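Local structure of methyltransferase 1 (Methanosarcina barkeri, 2I2X) at the interface of chains A and B. The protein catalyses transfer of the methyl group of methanol to the cobalt(I) corrinoid carried by its partner MtaC, a step of methanogenesis from methanol. Residues are numbered along the deposited sequence; one frame, centred on the assembly and turned at random. Chains: chain A/B, Methyltransferase 1.

The three contacts lie along one two-fold interface between the two MtaB subunits of the MtaB2MtaC2 heterotetramer, and each recurs with the chains exchanged. C-alpha centres of contacts 1 and 2 are about 18 Å apart, those of contacts 1 and 3 about 17 Å, and those of contacts 2 and 3 about 11 Å. Chain A segment 289-301 supplies residues to all three. Contacts 2 and 3 share B:Tyr335 on helix 325-345, and the contact 1 residues B:Glu320 and B:Phe321 come shortly before that helix. One loop and one helix per subunit, used twice, would thus hold the MtaB pair together.

Contact 1: the interface of chains A and B. Residues chain A 46, 293, 314-316; chain B 320-321.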
loop_
_atom_site.group_PDB
_atom_site.type_symbol
_atom_site.label_atom_id
_atom_site.label_comp_id
_atom_site.label_asym_id
_atom_site.label_seq_id
_atom_site.Cartn_x
_atom_site.Cartn_y
_atom_site.Cartn_z
ATOM N N ALA A 46 4.035 -4.726 11.444
ATOM C CA ALA A 46 4.538 -4.259 12.739
ATOM C C ALA A 46 3.315 -3.716 13.505
ATOM O O ALA A 46 2.530 -2.933 12.952
ATOM C CB ALA A 46 5.582 -3.153 12.560
ATOM N N CYS A 293 5.738 -0.166 0.863
ATOM C CA CYS A 293 5.285 0.251 2.201
ATOM C C CYS A 293 6.435 0.320 3.213
ATOM O O CYS A 293 6.412 1.120 4.171
ATOM C CB CYS A 293 4.215 -0.711 2.725
ATOM S SG CYS A 293 4.529 -2.466 2.320
ATOM N N SER A 314 7.483 -5.060 5.296
ATOM C CA SER A 314 6.874 -4.600 6.522
ATOM C C SER A 314 5.953 -3.403 6.286
ATOM O O SER A 314 6.185 -2.584 5.390
ATOM C CB SER A 314 7.944 -4.194 7.519
ATOM O OG SER A 314 7.342 -4.152 8.799
ATOM N N VAL A 315 4.927 -3.301 7.116
ATOM C CA VAL A 315 4.048 -2.155 7.129
ATOM C C VAL A 315 3.435 -2.092 8.526
ATOM O O VAL A 315 3.195 -3.140 9.156
ATOM C CB VAL A 315 2.934 -2.312 6.064
ATOM C CG1 VAL A 315 1.996 -3.525 6.401
ATOM C CG2 VAL A 315 2.143 -0.987 5.850
ATOM N N GLU A 316 3.178 -0.877 9.013
ATOM C CA GLU A 316 2.453 -0.717 10.272
ATOM C C GLU A 316 1.018 -1.195 10.138
ATOM O O GLU A 316 0.371 -0.931 9.142
ATOM C CB GLU A 316 2.442 0.733 10.747
ATOM C CG GLU A 316 1.756 0.857 12.102
ATOM C CD GLU A 316 1.650 2.260 12.559
ATOM O OE1 GLU A 316 2.368 2.596 13.532
ATOM O OE2 GLU A 316 0.866 3.032 11.925
ATOM N N GLU B 320 4.134 6.177 5.824
ATOM C CA GLU B 320 4.367 4.735 5.966
ATOM C C GLU B 320 5.848 4.615 6.249
ATOM O O GLU B 320 6.574 5.599 6.112
ATOM C CB GLU B 320 4.015 4.025 4.656
ATOM C CG GLU B 320 2.582 4.263 4.139
ATOM C CD GLU B 320 1.513 3.514 4.932
ATOM O OE1 GLU B 320 1.843 2.567 5.665
ATOM O OE2 GLU B 320 0.327 3.872 4.823
ATOM N N PHE B 321 6.334 3.426 6.594
ATOM C CA PHE B 321 7.789 3.276 6.793
ATOM C C PHE B 321 8.579 3.663 5.505
ATOM O O PHE B 321 9.709 4.167 5.580
ATOM C CB PHE B 321 8.189 1.844 7.226
ATOM C CG PHE B 321 7.411 1.283 8.387
ATOM C CD1 PHE B 321 7.081 2.060 9.488
ATOM C CD2 PHE B 321 7.064 -0.047 8.403
ATOM C CE1 PHE B 321 6.385 1.514 10.570
ATOM C CE2 PHE B 321 6.384 -0.610 9.487
ATOM C CZ PHE B 321 6.037 0.182 10.568
HETATM O O HOH W 1 4.093 1.711 7.747
#
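B:Phe321 brings the CE2-CZ rim of its ring under the A:Val315-A:Glu316 peptide, which stands above and outside it, at the dimer interface of MtaB, a TIM-barrel methyltransferase. Its CG stands anti to the carbonyl carbon (chi1 -50°), which carries the ring across to chain A. A:Glu316 N lies 3.3 Å from ring atom CE2, beyond the ring edge but on the same side of the plane as a water, and it is this water that sits over the centre. A:Glu316 CB adds a carbon contact at 3.6 Å to CZ, while A:Val315 CA sits 3.7 Å from CE2. At the same CE2-CZ edge, slightly to the other side of the ring plane, A:Ala46 CB reaches CZ at 3.9 Å, and A:Ser314 OG comes up beside CE2. No nitrogen or oxygen bonds directly across this patch; the water joins the polar groups instead. It lies 3.0 Å from A:Glu316 N in a nearly straight bond (172° at H), also meets B:Phe321 N, and is 3.2 Å from the carboxylate atom OE1 of B:Glu320. The B:Glu320 chain bends at its second torsion, which turns OE1 towards that water. The side chains of A:Val315 and B:Glu320 run side by side in the same direction, methyl CG2 lying 3.6 Å from OE1.

Contact 2: the interface of chains A and B. Residues chain A 296-300, 360, 363; chain B 76, 331, 335.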
loop_
_atom_site.group_PDB
_atom_site.type_symbol
_atom_site.label_atom_id
_atom_site.label_comp_id
_atom_site.label_asym_id
_atom_site.label_seq_id
_atom_site.Cartn_x
_atom_site.Cartn_y
_atom_site.Cartn_z
ATOM N N SER A 296 11.818 2.027 -0.694
ATOM C CA SER A 296 12.054 2.131 -2.126
ATOM C C SER A 296 13.200 1.186 -2.518
ATOM O O SER A 296 14.131 0.944 -1.730
ATOM C CB SER A 296 12.463 3.573 -2.425
ATOM O OG SER A 296 12.366 3.858 -3.789
ATOM N N ASP A 297 13.129 0.638 -3.730
ATOM C CA ASP A 297 14.263 -0.075 -4.316
ATOM C C ASP A 297 14.297 0.050 -5.813
ATOM O O ASP A 297 13.377 0.580 -6.451
ATOM C CB ASP A 297 14.410 -1.534 -3.832
ATOM C CG ASP A 297 13.440 -2.509 -4.487
ATOM O OD1 ASP A 297 13.372 -2.571 -5.724
ATOM O OD2 ASP A 297 12.809 -3.297 -3.745
ATOM N N VAL A 298 15.377 -0.432 -6.380
ATOM C CA VAL A 298 15.709 -0.078 -7.731
ATOM C C VAL A 298 15.680 -1.336 -8.575
ATOM O O VAL A 298 16.187 -1.345 -9.714
ATOM C CB VAL A 298 17.033 0.691 -7.726
ATOM C CG1 VAL A 298 18.268 -0.244 -7.744
ATOM C CG2 VAL A 298 17.057 1.737 -8.770
ATOM N N MET A 299 15.011 -2.368 -8.027
ATOM C CA MET A 299 14.834 -3.653 -8.712
ATOM C C MET A 299 13.468 -4.286 -8.453
ATOM O O MET A 299 13.371 -5.494 -8.184
ATOM C CB MET A 299 15.991 -4.640 -8.404
ATOM C CG MET A 299 16.304 -4.933 -6.898
ATOM S SD MET A 299 17.046 -3.518 -6.037
ATOM C CE MET A 299 18.402 -4.411 -5.194
ATOM N N GLY A 300 12.402 -3.476 -8.595
ATOM C CA GLY A 300 11.058 -3.833 -8.161
ATOM C C GLY A 300 10.542 -5.136 -8.743
ATOM O O GLY A 300 9.896 -5.904 -8.025
ATOM N N ASP A 360 14.365 -4.374 -15.062
ATOM C CA ASP A 360 15.205 -3.644 -14.139
ATOM C C ASP A 360 16.689 -3.828 -14.399
ATOM O O ASP A 360 17.477 -3.116 -13.797
ATOM C CB ASP A 360 14.882 -4.068 -12.704
ATOM C CG ASP A 360 13.458 -3.720 -12.299
ATOM O OD1 ASP A 360 12.922 -2.751 -12.849
ATOM O OD2 ASP A 360 12.877 -4.393 -11.414
ATOM N N ARG A 363 18.349 -0.500 -14.767
ATOM C CA ARG A 363 17.993 0.539 -13.848
ATOM C C ARG A 363 19.161 1.019 -12.983
ATOM O O ARG A 363 19.215 2.207 -12.676
ATOM C CB ARG A 363 16.835 0.098 -12.960
ATOM C CG ARG A 363 15.884 1.240 -12.503
ATOM C CD ARG A 363 14.666 0.630 -11.790
ATOM N NE ARG A 363 13.794 0.067 -12.805
ATOM C CZ ARG A 363 12.934 0.778 -13.540
ATOM N NH1 ARG A 363 12.813 2.104 -13.390
ATOM N NH2 ARG A 363 12.236 0.164 -14.462
ATOM N N VAL B 76 13.619 6.742 -8.864
ATOM C CA VAL B 76 13.607 5.316 -9.251
ATOM C C VAL B 76 13.685 5.166 -10.786
ATOM O O VAL B 76 13.730 4.076 -11.337
ATOM C CB VAL B 76 12.437 4.556 -8.591
ATOM C CG1 VAL B 76 12.576 3.043 -8.772
ATOM C CG2 VAL B 76 12.397 4.878 -7.139
ATOM N N GLU B 331 5.242 4.184 -6.877
ATOM C CA GLU B 331 6.347 3.279 -7.198
ATOM C C GLU B 331 5.841 1.903 -7.632
ATOM O O GLU B 331 6.319 1.357 -8.628
ATOM C CB GLU B 331 7.385 3.155 -6.046
ATOM C CG GLU B 331 8.522 2.114 -6.319
ATOM C CD GLU B 331 9.723 2.214 -5.398
ATOM O OE1 GLU B 331 9.962 3.309 -4.838
ATOM O OE2 GLU B 331 10.452 1.190 -5.244
ATOM N N TYR B 335 6.223 0.389 -11.479
ATOM C CA TYR B 335 6.897 -0.864 -11.756
ATOM C C TYR B 335 5.965 -1.800 -12.529
ATOM O O TYR B 335 6.415 -2.481 -13.462
ATOM C CB TYR B 335 7.393 -1.540 -10.461
ATOM C CG TYR B 335 8.800 -1.217 -10.007
ATOM C CD1 TYR B 335 9.896 -1.484 -10.828
ATOM C CD2 TYR B 335 9.033 -0.684 -8.739
ATOM C CE1 TYR B 335 11.194 -1.221 -10.413
ATOM C CE2 TYR B 335 10.354 -0.380 -8.294
ATOM C CZ TYR B 335 11.419 -0.662 -9.143
ATOM O OH TYR B 335 12.698 -0.412 -8.739
#
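Loop 296-300 of chain A docks on helix 325-345 of chain B, part of the MtaB dimer interface, through B:Glu331 and B:Tyr335, one helical turn apart. B:Glu331 is extended, CG anti to the backbone N (chi1 176°), and offers both carboxylate oxygens by their syn lone pairs: OE1 accepts from the A:Ser296 hydroxyl OG at 2.7 Å, OE2 from A:Asp297 N at 3.1 Å with 171° at H. The B:Tyr335 phenol OH then donates to the carbonyl A:Asp297 O at 2.6 Å, approaching tilted from the carbonyl plane. A:Gly300 N, 3.1 Å from the same OH, directs its N-H at it, so the phenol both donates and accepts. Within the loop, A:Met299 N bonds the carboxylate atom OD1 of A:Asp297, which braces the turn. Over the middle of the tyrosine face sits A:Gly300 CA, 3.4 Å from the ring centroid, a CH-pi contact. At the ring edge, in plane, A:Asp360 OD1 approaches CE1 at 3.4 Å, the carboxylate standing steeply to the ring. That oxygen takes a salt bridge from A:Arg363 NE at 3.0 Å. A:Arg363 bends at its third torsion (-76°), and its NH1 donates to the helix-end carbonyl B:Val76 O at 3.0 Å, which lies in the guanidinium plane.

Contact 3: the interface of chains A and B. Residues chain A 289-290, 301, 332, 336, 339; chain B 289-290, 332, 335-336, 339.
Segment 289-290 of each chain, a 3-10 turn in chain A and a loop in chain B, meets helix 325-345 of the other, and the two helices approach one another near the two-fold axis. A:Lys289 runs out extended, its CG between the backbone N and the carbonyl carbon (chi1 77°), and crosses B:Asp336 at about a right angle. Its NZ donates to B:Asp336 OD1 at 2.6 Å, on the anti lone pair, forming a salt bridge. The twin bridge, B:Lys289 NZ to A:Asp336 OD1, is 2.7 Å but enters nearly in line with the C-O bond. A:Thr290 OG1 bonds A:Asp336 OD2 at 2.6 Å, and B:Thr290 does the same for B:Asp336, which should limit rotation of each carboxylate. A water spans the two OD1 atoms, lying 2.7 Å from A:Asp336 OD1. An alanine in place of A:Asp336 would probably leave the B:Lys289 ammonium without its carboxylate mate and A:Thr290 OG1 without its acceptor. The lysine backbone is held too, B:Thr332 OG1 donating to A:Lys289 O at 2.7 Å. A:Asn301 OD1, 2.8 Å from B:Tyr335 O, pairs two acceptors, making the modelled amide orientation doubtful. A:Lys289 and B:Tyr335 slide past each other in opposite directions, CB of the lysine 3.7 Å from CB of the tyrosine.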
loop_
_atom_site.group_PDB
_atom_site.type_symbol
_atom_site.label_atom_id
_atom_site.label_comp_id
_atom_site.label_asym_id
_atom_site.label_seq_id
_atom_site.Cartn_x
_atom_site.Cartn_y
_atom_site.Cartn_z
ATOM N N LYS A 289 8.810 -4.548 -5.763
ATOM C CA LYS A 289 7.780 -3.562 -6.075
ATOM C C LYS A 289 6.606 -3.523 -5.082
ATOM O O LYS A 289 5.983 -2.464 -4.927
ATOM C CB LYS A 289 7.268 -3.765 -7.500
ATOM C CG LYS A 289 6.313 -4.913 -7.676
ATOM C CD LYS A 289 5.604 -4.765 -8.980
ATOM C CE LYS A 289 5.058 -6.078 -9.499
ATOM N NZ LYS A 289 4.641 -5.910 -10.944
ATOM N N THR A 290 6.294 -4.668 -4.460
ATOM C CA THR A 290 5.189 -4.783 -3.529
ATOM C C THR A 290 5.662 -4.779 -2.061
ATOM O O THR A 290 4.953 -5.241 -1.146
ATOM C CB THR A 290 4.289 -5.982 -3.850
ATOM O OG1 THR A 290 3.972 -5.963 -5.241
ATOM C CG2 THR A 290 2.945 -5.905 -3.060
ATOM N N ASN A 301 10.804 -5.361 -10.044
ATOM C CA ASN A 301 10.291 -6.516 -10.777
ATOM C C ASN A 301 11.343 -7.602 -10.901
ATOM O O ASN A 301 11.041 -8.787 -10.834
ATOM C CB ASN A 301 9.844 -6.135 -12.187
ATOM C CG ASN A 301 8.563 -5.298 -12.228
ATOM O OD1 ASN A 301 8.531 -4.226 -12.828
ATOM N ND2 ASN A 301 7.504 -5.799 -11.631
ATOM N N THR A 332 -2.403 -7.517 -2.904
ATOM C CA THR A 332 -1.434 -7.250 -3.977
ATOM C C THR A 332 -0.383 -8.396 -4.103
ATOM O O THR A 332 -0.123 -8.911 -5.202
ATOM C CB THR A 332 -0.758 -5.878 -3.770
ATOM O OG1 THR A 332 -1.743 -4.879 -3.433
ATOM C CG2 THR A 332 -0.047 -5.455 -4.996
ATOM N N ASP A 336 0.141 -10.829 -7.295
ATOM C CA ASP A 336 1.453 -10.951 -7.945
ATOM C C ASP A 336 1.765 -12.428 -8.057
ATOM O O ASP A 336 2.245 -12.875 -9.090
ATOM C CB ASP A 336 2.571 -10.246 -7.157
ATOM C CG ASP A 336 2.488 -8.739 -7.232
ATOM O OD1 ASP A 336 1.919 -8.224 -8.205
ATOM O OD2 ASP A 336 2.969 -8.055 -6.304
ATOM N N LEU A 339 -0.324 -14.297 -10.915
ATOM C CA LEU A 339 0.232 -14.064 -12.249
ATOM C C LEU A 339 1.347 -15.049 -12.496
ATOM O O LEU A 339 1.413 -15.739 -13.541
ATOM C CB LEU A 339 0.767 -12.619 -12.359
ATOM C CG LEU A 339 1.298 -12.229 -13.741
ATOM C CD1 LEU A 339 0.154 -12.239 -14.788
ATOM C CD2 LEU A 339 2.073 -10.878 -13.720
ATOM N N LYS B 289 -5.126 -4.905 -8.824
ATOM C CA LYS B 289 -4.316 -5.396 -7.702
ATOM C C LYS B 289 -3.508 -4.296 -6.977
ATOM O O LYS B 289 -3.078 -4.489 -5.843
ATOM C CB LYS B 289 -3.397 -6.511 -8.184
ATOM C CG LYS B 289 -2.155 -5.996 -8.911
ATOM C CD LYS B 289 -1.344 -7.137 -9.403
ATOM C CE LYS B 289 -0.048 -6.723 -10.134
ATOM N NZ LYS B 289 0.631 -8.045 -10.603
ATOM N N THR B 290 -3.270 -3.159 -7.630
ATOM C CA THR B 290 -2.453 -2.113 -7.014
ATOM C C THR B 290 -3.341 -0.913 -6.617
ATOM O O THR B 290 -2.893 0.240 -6.484
ATOM C CB THR B 290 -1.238 -1.712 -7.895
ATOM O OG1 THR B 290 -0.536 -2.886 -8.289
ATOM C CG2 THR B 290 -0.275 -0.850 -7.119
ATOM N N THR B 332 4.876 1.335 -6.910
ATOM C CA THR B 332 4.319 0.035 -7.352
ATOM C C THR B 332 3.591 0.134 -8.718
ATOM O O THR B 332 3.744 -0.749 -9.563
ATOM C CB THR B 332 3.399 -0.600 -6.260
ATOM O OG1 THR B 332 4.076 -0.591 -4.997
ATOM C CG2 THR B 332 3.040 -2.005 -6.607
ATOM N N TYR B 335 6.223 0.389 -11.479
ATOM C CA TYR B 335 6.897 -0.864 -11.756
ATOM C C TYR B 335 5.965 -1.800 -12.529
ATOM O O TYR B 335 6.415 -2.481 -13.462
ATOM C CB TYR B 335 7.393 -1.540 -10.461
ATOM C CG TYR B 335 8.800 -1.217 -10.007
ATOM C CD1 TYR B 335 9.896 -1.484 -10.828
ATOM C CD2 TYR B 335 9.033 -0.684 -8.739
ATOM C CE1 TYR B 335 11.194 -1.221 -10.413
ATOM C CE2 TYR B 335 10.354 -0.380 -8.294
ATOM C CZ TYR B 335 11.419 -0.662 -9.143
ATOM O OH TYR B 335 12.698 -0.412 -8.739
ATOM N N ASP B 336 4.676 -1.841 -12.173
ATOM C CA ASP B 336 3.734 -2.684 -12.933
ATOM C C ASP B 336 3.743 -2.245 -14.394
ATOM O O ASP B 336 3.711 -3.085 -15.301
ATOM C CB ASP B 336 2.305 -2.587 -12.419
ATOM C CG ASP B 336 2.118 -3.145 -11.019
ATOM O OD1 ASP B 336 2.895 -4.000 -10.555
ATOM O OD2 ASP B 336 1.142 -2.710 -10.371
ATOM N N LEU B 339 6.937 -3.510 -16.244
ATOM C CA LEU B 339 6.816 -4.914 -16.671
ATOM C C LEU B 339 6.094 -4.923 -18.018
ATOM O O LEU B 339 6.548 -5.540 -18.982
ATOM C CB LEU B 339 6.031 -5.722 -15.645
ATOM C CG LEU B 339 5.973 -7.206 -15.939
ATOM C CD1 LEU B 339 7.382 -7.850 -15.881
ATOM C CD2 LEU B 339 5.004 -7.927 -14.998
HETATM O O HOH W 2 2.283 -5.582 -8.453
#